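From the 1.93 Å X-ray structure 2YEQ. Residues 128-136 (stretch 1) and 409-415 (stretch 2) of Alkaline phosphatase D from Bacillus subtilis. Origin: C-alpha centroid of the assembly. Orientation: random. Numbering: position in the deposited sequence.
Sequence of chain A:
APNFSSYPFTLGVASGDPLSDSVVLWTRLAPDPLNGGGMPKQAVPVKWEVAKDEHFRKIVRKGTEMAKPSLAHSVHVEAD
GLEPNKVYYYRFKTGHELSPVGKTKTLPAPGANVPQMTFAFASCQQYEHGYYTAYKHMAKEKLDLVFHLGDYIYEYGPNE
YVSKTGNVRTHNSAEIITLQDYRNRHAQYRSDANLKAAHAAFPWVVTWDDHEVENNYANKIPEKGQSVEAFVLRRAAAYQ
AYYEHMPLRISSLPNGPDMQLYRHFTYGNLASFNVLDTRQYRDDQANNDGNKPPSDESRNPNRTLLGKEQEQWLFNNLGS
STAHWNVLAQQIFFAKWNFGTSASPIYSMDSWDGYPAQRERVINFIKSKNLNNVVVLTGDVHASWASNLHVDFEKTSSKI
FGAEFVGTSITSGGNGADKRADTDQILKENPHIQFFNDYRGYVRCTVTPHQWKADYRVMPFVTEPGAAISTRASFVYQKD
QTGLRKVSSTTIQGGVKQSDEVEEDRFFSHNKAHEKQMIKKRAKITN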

# COMPACT_ATOMS: atom_id res chain seq x y z
N GLU A 128 -9.87 -10.88 7.79
CA GLU A 128 -10.22 -11.79 8.87
C GLU A 128 -9.64 -11.38 10.22
O GLU A 128 -10.14 -11.81 11.27
CB GLU A 128 -9.70 -13.20 8.56
CG GLU A 128 -10.16 -13.78 7.22
CD GLU A 128 -9.64 -15.21 7.04
OE1 GLU A 128 -8.38 -15.44 7.19
OE2 GLU A 128 -10.49 -16.10 6.81
N HIS A 129 -8.57 -10.58 10.20
CA HIS A 129 -7.82 -10.29 11.42
C HIS A 129 -8.41 -9.16 12.28
O HIS A 129 -8.08 -9.05 13.46
CB HIS A 129 -6.36 -9.99 11.10
CG HIS A 129 -5.61 -11.21 10.65
ND1 HIS A 129 -4.24 -11.26 10.54
CD2 HIS A 129 -6.06 -12.45 10.31
CE1 HIS A 129 -3.88 -12.47 10.13
NE2 HIS A 129 -4.97 -13.21 9.99
N GLY A 130 -9.28 -8.35 11.70
CA GLY A 130 -9.94 -7.32 12.47
C GLY A 130 -10.84 -6.46 11.63
O GLY A 130 -10.94 -6.65 10.42
N TYR A 131 -11.50 -5.53 12.32
CA TYR A 131 -12.35 -4.52 11.73
C TYR A 131 -11.51 -3.37 11.23
O TYR A 131 -10.40 -3.13 11.72
CB TYR A 131 -13.47 -4.11 12.76
CG TYR A 131 -14.36 -5.31 13.00
CD1 TYR A 131 -15.36 -5.65 12.09
CD2 TYR A 131 -14.10 -6.19 14.05
CE1 TYR A 131 -16.13 -6.80 12.26
CE2 TYR A 131 -14.85 -7.33 14.22
CZ TYR A 131 -15.86 -7.64 13.32
OH TYR A 131 -16.56 -8.79 13.49
N TYR A 132 -12.03 -2.69 10.22
CA TYR A 132 -11.40 -1.57 9.55
C TYR A 132 -11.66 -0.20 10.24
O TYR A 132 -11.76 0.85 9.59
CB TYR A 132 -11.82 -1.53 8.08
CG TYR A 132 -11.30 -2.71 7.21
CD1 TYR A 132 -10.31 -3.59 7.66
CD2 TYR A 132 -11.80 -2.89 5.93
CE1 TYR A 132 -9.86 -4.65 6.84
CE2 TYR A 132 -11.36 -3.91 5.11
CZ TYR A 132 -10.39 -4.79 5.56
OH TYR A 132 -9.97 -5.80 4.71
N THR A 133 -11.64 -0.21 11.55
CA THR A 133 -11.70 1.02 12.35
C THR A 133 -10.66 2.05 11.90
O THR A 133 -10.93 3.25 11.88
CB THR A 133 -11.49 0.68 13.80
OG1 THR A 133 -12.23 -0.50 14.11
CG2 THR A 133 -11.91 1.86 14.74
N ALA A 134 -9.46 1.58 11.50
CA ALA A 134 -8.45 2.51 11.01
C ALA A 134 -8.97 3.41 9.91
O ALA A 134 -8.64 4.61 9.88
CB ALA A 134 -7.14 1.78 10.54
N TYR A 135 -9.76 2.86 8.99
CA TYR A 135 -10.27 3.64 7.88
C TYR A 135 -11.42 4.58 8.28
O TYR A 135 -11.62 5.62 7.66
CB TYR A 135 -10.71 2.75 6.73
CG TYR A 135 -9.58 2.19 5.89
CD1 TYR A 135 -8.67 3.04 5.29
CD2 TYR A 135 -9.42 0.82 5.71
CE1 TYR A 135 -7.63 2.55 4.52
CE2 TYR A 135 -8.37 0.31 4.93
CZ TYR A 135 -7.48 1.18 4.33
OH TYR A 135 -6.43 0.75 3.55
N LYS A 136 -12.18 4.21 9.30
CA LYS A 136 -13.18 5.12 9.88
C LYS A 136 -12.47 6.38 10.35
O LYS A 136 -12.86 7.48 9.99
CB LYS A 136 -13.90 4.47 11.05
CG LYS A 136 -15.11 5.28 11.53
CD LYS A 136 -15.76 4.61 12.72
CE LYS A 136 -17.04 5.33 13.14
NZ LYS A 136 -18.22 4.90 12.34
N SER A 409 0.28 -2.28 9.94
CA SER A 409 -0.83 -2.78 9.14
C SER A 409 -2.17 -2.20 9.64
O SER A 409 -2.32 -1.88 10.83
CB SER A 409 -0.86 -4.28 9.29
OG SER A 409 -0.75 -4.66 10.65
N ILE A 410 -3.12 -2.09 8.72
CA ILE A 410 -4.51 -1.71 9.03
C ILE A 410 -5.13 -2.73 9.97
O ILE A 410 -5.79 -2.36 10.95
CB ILE A 410 -5.32 -1.57 7.73
CG1 ILE A 410 -4.84 -0.36 6.94
CG2 ILE A 410 -6.83 -1.54 7.99
CD1 ILE A 410 -5.36 1.04 7.47
N THR A 411 -4.93 -4.03 9.68
CA THR A 411 -5.37 -5.11 10.57
C THR A 411 -4.45 -6.34 10.70
O THR A 411 -4.54 -7.06 11.67
CB THR A 411 -6.71 -5.72 10.07
OG1 THR A 411 -6.58 -6.00 8.67
CG2 THR A 411 -7.89 -4.73 10.34
N SER A 412 -3.63 -6.62 9.69
CA SER A 412 -2.91 -7.92 9.65
C SER A 412 -2.12 -8.10 10.92
O SER A 412 -1.39 -7.19 11.34
CB SER A 412 -1.98 -8.00 8.44
OG SER A 412 -2.68 -7.73 7.26
N GLY A 413 -2.33 -9.25 11.55
CA GLY A 413 -1.63 -9.61 12.77
C GLY A 413 -2.44 -9.44 14.04
O GLY A 413 -2.09 -9.99 15.08
N GLY A 414 -3.55 -8.71 13.96
CA GLY A 414 -4.44 -8.62 15.12
C GLY A 414 -4.08 -7.46 16.03
O GLY A 414 -3.50 -6.47 15.60
N ASN A 415 -4.42 -7.57 17.31
CA ASN A 415 -4.39 -6.40 18.19
C ASN A 415 -2.99 -5.89 18.51
O ASN A 415 -2.78 -4.67 18.65
CB ASN A 415 -5.15 -6.68 19.48
CG ASN A 415 -6.62 -6.93 19.24
OD1 ASN A 415 -7.21 -6.41 18.28
ND2 ASN A 415 -7.22 -7.73 20.12
O HOH W 1 -8.46 -1.24 11.31

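Segments far apart in a sequence often meet through a simple combination: a contact can combine a single direct hydrogen bond with apolar packing beside it. The contact between residues 128-136 and 409-415 of alkaline phosphatase D is a compact example. No two touching residues lie closer than 275 positions in the chain, yet the two stretches together bury 424 Å², and most of that area is accounted for by Ile410, His129 and Thr411.

His129 supplies the polar bond. Its CA-to-CB bond points toward the second stretch, and with chi1 in the m rotamer the imidazole reaches a type II beta turn that runs from Thr411 to Gly414. The turn is closed by its own backbone hydrogen bond, from Gly414 N to Thr411 O at 3.0 Å; that bond uses Gly414 N, so the Gly413 amide takes no part in it and can serve a partner in the other stretch. That amide donates to the imidazole: Gly413 N lies 3.0 Å from His129 ND1, near the plane of the ring, and the angle at the hydrogen is 175°. A nearly straight bond to an in-plane nitrogen is what the lone pair of an unprotonated ring nitrogen favours, so ND1 acts here as the acceptor, while NE2 is engaged elsewhere in the structure. The turn depends on glycine for its shape, since at the backbone angles of both Gly413 and Gly414 a CB would be jammed against the preceding carbonyl oxygen.

Thr411, the first residue of the turn, packs against the backbone that follows His129. Its methyl group approaches two successive carbonyls, with Thr411 CG2 3.6 Å from Gly130 O and 3.3 Å from Tyr131 O, and it also meets the edge of an aromatic ring, where Thr411 CG2 is 3.8 Å from Tyr132 CD1. The fit leaves little slack at Gly130: an ideally placed CB there would stand only 3.5 Å from Thr411 CG2. Here the absence of a side chain lets the two backbones come close, with the CA atoms of Gly130 and Thr411 5.4 Å apart.

Ile410 covers the largest area, and its contacts are with apolar side-chain atoms of Tyr132, Ala134 and Tyr135. Ile410 CD1 sits 3.6 Å from Ala134 CB, on the helix that begins at Thr133, and also lies over one face of the Tyr135 ring. The distance from Ile410 CD1 to the centroid of the Tyr135 ring is 4.0 Å, only 19° off the ring normal, a geometry suited to a CH-pi interaction. The other methyl is more loosely placed, with Ile410 CG2 4.1 Å from Tyr132 CD1.

A water joins the backbones beside this apolar packing. The water donates to Tyr131 O at 2.7 Å and to Ile410 O at 2.9 Å, and accepts from Ala134 N at 3.0 Å. Two carbonyls and an early helical amide are thus satisfied together, and the bridge ties the start of the helix to the residue that packs against it.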